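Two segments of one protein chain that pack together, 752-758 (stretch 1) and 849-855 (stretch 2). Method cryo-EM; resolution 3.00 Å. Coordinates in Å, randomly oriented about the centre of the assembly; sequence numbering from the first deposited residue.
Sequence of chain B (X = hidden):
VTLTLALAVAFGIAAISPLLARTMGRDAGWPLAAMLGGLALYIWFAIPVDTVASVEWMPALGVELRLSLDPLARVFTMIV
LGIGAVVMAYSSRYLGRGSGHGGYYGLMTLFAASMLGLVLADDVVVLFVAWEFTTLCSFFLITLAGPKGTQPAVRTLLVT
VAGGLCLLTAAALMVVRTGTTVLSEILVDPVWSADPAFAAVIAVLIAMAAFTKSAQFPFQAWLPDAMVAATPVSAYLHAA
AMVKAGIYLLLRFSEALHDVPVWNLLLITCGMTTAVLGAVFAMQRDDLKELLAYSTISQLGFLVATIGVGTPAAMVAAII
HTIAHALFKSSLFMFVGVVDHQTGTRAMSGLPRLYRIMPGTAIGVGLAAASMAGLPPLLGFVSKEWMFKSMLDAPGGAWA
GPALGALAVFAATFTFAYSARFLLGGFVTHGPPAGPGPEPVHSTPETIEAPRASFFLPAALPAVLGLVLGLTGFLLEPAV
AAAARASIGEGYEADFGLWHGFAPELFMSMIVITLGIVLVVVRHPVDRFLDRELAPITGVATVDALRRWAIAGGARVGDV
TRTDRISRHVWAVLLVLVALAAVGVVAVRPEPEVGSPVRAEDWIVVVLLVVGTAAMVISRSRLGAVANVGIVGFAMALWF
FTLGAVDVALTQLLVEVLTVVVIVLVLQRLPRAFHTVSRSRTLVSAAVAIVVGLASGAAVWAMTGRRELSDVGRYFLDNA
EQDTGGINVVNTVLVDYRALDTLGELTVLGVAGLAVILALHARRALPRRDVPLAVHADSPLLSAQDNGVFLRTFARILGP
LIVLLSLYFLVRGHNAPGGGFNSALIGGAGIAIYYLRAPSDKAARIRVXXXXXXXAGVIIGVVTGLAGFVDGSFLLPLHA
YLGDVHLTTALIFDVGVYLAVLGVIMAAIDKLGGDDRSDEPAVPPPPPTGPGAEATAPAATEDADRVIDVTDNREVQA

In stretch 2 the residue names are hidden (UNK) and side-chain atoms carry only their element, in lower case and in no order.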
# COMPACT_ATOMS: atom_id res chain seq x y z
N ALA B 752 13.99 -8.21 10.92
CA ALA B 752 14.97 -7.72 9.96
C ALA B 752 16.07 -8.75 9.74
O ALA B 752 16.55 -8.92 8.61
CB ALA B 752 15.57 -6.40 10.44
N GLY B 753 16.46 -9.46 10.79
CA GLY B 753 17.43 -10.54 10.62
C GLY B 753 16.89 -11.66 9.75
O GLY B 753 17.56 -12.11 8.81
N LEU B 754 15.67 -12.11 10.05
CA LEU B 754 15.05 -13.15 9.23
C LEU B 754 14.89 -12.70 7.78
O LEU B 754 15.04 -13.49 6.85
CB LEU B 754 13.70 -13.55 9.81
CG LEU B 754 13.69 -14.06 11.25
CD1 LEU B 754 12.30 -14.55 11.62
CD2 LEU B 754 14.72 -15.15 11.44
N ALA B 755 14.60 -11.42 7.58
CA ALA B 755 14.40 -10.90 6.23
C ALA B 755 15.71 -10.77 5.48
O ALA B 755 15.74 -10.98 4.27
CB ALA B 755 13.68 -9.55 6.30
N VAL B 756 16.80 -10.44 6.18
CA VAL B 756 18.12 -10.49 5.55
C VAL B 756 18.44 -11.91 5.11
O VAL B 756 18.94 -12.14 4.01
CB VAL B 756 19.19 -9.94 6.52
CG1 VAL B 756 20.57 -10.40 6.10
CG2 VAL B 756 19.12 -8.43 6.58
N ILE B 757 18.13 -12.88 5.97
CA ILE B 757 18.35 -14.28 5.61
C ILE B 757 17.56 -14.64 4.36
O ILE B 757 18.09 -15.22 3.40
CB ILE B 757 17.98 -15.21 6.78
CG1 ILE B 757 18.93 -14.98 7.96
CG2 ILE B 757 18.02 -16.66 6.35
CD1 ILE B 757 18.79 -16.01 9.05
N LEU B 758 16.27 -14.28 4.34
CA LEU B 758 15.43 -14.60 3.19
C LEU B 758 15.91 -13.90 1.93
O LEU B 758 15.89 -14.49 0.84
CB LEU B 758 13.98 -14.22 3.49
CG LEU B 758 13.24 -15.11 4.48
CD1 LEU B 758 11.79 -14.69 4.58
CD2 LEU B 758 13.34 -16.56 4.06
N UNK B 849 24.11 -21.13 15.38
CA UNK B 849 22.78 -20.98 14.78
C UNK B 849 22.12 -19.70 15.25
O UNK B 849 21.64 -19.62 16.38
c UNK B 849 24.15 -22.19 16.40
c UNK B 849 22.04 -22.23 15.27
c UNK B 849 22.71 -22.58 16.55
N UNK B 850 22.06 -18.70 14.37
CA UNK B 850 21.55 -17.40 14.76
C UNK B 850 20.05 -17.26 14.56
O UNK B 850 19.42 -16.45 15.24
c UNK B 850 22.27 -16.29 13.98
o UNK B 850 23.59 -17.68 8.67
c UNK B 850 24.21 -17.45 10.95
c UNK B 850 23.89 -17.11 12.24
c UNK B 850 23.27 -17.34 9.96
c UNK B 850 21.68 -16.55 11.55
c UNK B 850 22.62 -16.66 12.57
c UNK B 850 22.00 -16.89 10.25
N UNK B 851 19.46 -18.03 13.64
CA UNK B 851 18.01 -18.01 13.51
C UNK B 851 17.35 -18.58 14.76
O UNK B 851 16.35 -18.05 15.26
c UNK B 851 17.57 -18.76 12.23
c UNK B 851 16.07 -18.76 12.12
c UNK B 851 18.10 -20.18 12.23
N UNK B 852 17.92 -19.66 15.31
CA UNK B 852 17.42 -20.18 16.57
C UNK B 852 17.67 -19.21 17.72
O UNK B 852 16.88 -19.16 18.66
c UNK B 852 18.07 -21.54 16.88
N UNK B 853 18.74 -18.42 17.64
CA UNK B 853 19.00 -17.42 18.67
C UNK B 853 17.96 -16.31 18.61
O UNK B 853 17.46 -15.85 19.65
c UNK B 853 20.43 -16.88 18.54
c UNK B 853 20.57 -15.56 19.26
c UNK B 853 21.43 -17.88 19.09
N UNK B 854 17.60 -15.87 17.41
CA UNK B 854 16.53 -14.89 17.26
C UNK B 854 15.22 -15.45 17.78
O UNK B 854 14.47 -14.77 18.49
c UNK B 854 17.73 -13.55 13.83
c UNK B 854 16.40 -14.45 15.79
c UNK B 854 17.66 -13.72 15.32
c UNK B 854 15.17 -13.58 15.60
N UNK B 855 14.92 -16.70 17.43
CA UNK B 855 13.70 -17.33 17.92
C UNK B 855 13.67 -17.39 19.44
O UNK B 855 12.66 -17.07 20.06
c UNK B 855 13.57 -18.74 17.33

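Position 849 carries three carbons that close a ring onto the backbone N, and none of them reaches stretch 1. That closed ring is proline, Pro849, lying in the loop just ahead of the helix.

Position 850 has one carbon followed by a six-carbon ring bearing a single oxygen. Its CA-to-CB bond points sideways, yet the ring extends far enough for one of its carbons to touch CD1 of Ile757. A six-membered carbon ring with one oxygen is tyrosine, Tyr850. Its CE1 lies 3.5 Å from Ile757 CD1, and the methyl sits at the ring edge, near its plane, rather than over a face. Tyr850 OH is hydrogen-bonded elsewhere in the structure.

At position 851 one carbon carries two more, three in all. The fork begins at CB, which lies 4.4 Å from Ile757 CD1, while one of the two tips meets Leu754. Three carbons forked at the first, with no ring, make valine, Val851; its CG2 is 3.9 Å from Leu754 CD2.

Position 852 holds a single carbon, out of reach of stretch 1: alanine, Ala852.

Position 853 repeats the three-carbon fork, but the side chain is out of reach of stretch 1. It is valine, Val853, with the same branching as Val851 in a different rotamer (t, where Val851 is p), and no part in this contact.

Position 854 has four carbons, forked at the first, one arm two carbons long. CA-to-CB points toward stretch 1, and the long arm ends near Gly753 and Leu754. This is isoleucine, Ile854, with chi1 m and chi2 t. Its CD1 comes within 4.2 Å of Leu754 CD2 and 4.4 Å of Gly753 CA.

Position 855 has one carbon, its CA-to-CB bond sideways; that CB stays 7.0 Å from Leu754 CD2, too far for contact. It is alanine, Ala855.

The two helices run nearly antiparallel, at 154°, with axes 10.5 Å apart at closest approach. The gap is bridged by side chains from both helices, the short Val851 among them, and the contact is apolar, with no hydrogen bond across it. The backbone bonds Ile854 N to Tyr850 O and Ala855 N to Val851 O, both 2.9 Å, hold the helical turn that brings 850, 851 and 854 into the contact. On the other helix Gly753, Leu754 and Ile757 answer with the same i, i+1, i+4 spacing. Gly753 supplies the room: an ideal CB there would point toward stretch 2 and lie only 3.1 Å from Ile854 CD1. The rule to read here is modest: 212 Å² of buried surface, built from branched aliphatics, one ring edge and one absent side chain.

Stretch 2 849-855: PYVAVIA
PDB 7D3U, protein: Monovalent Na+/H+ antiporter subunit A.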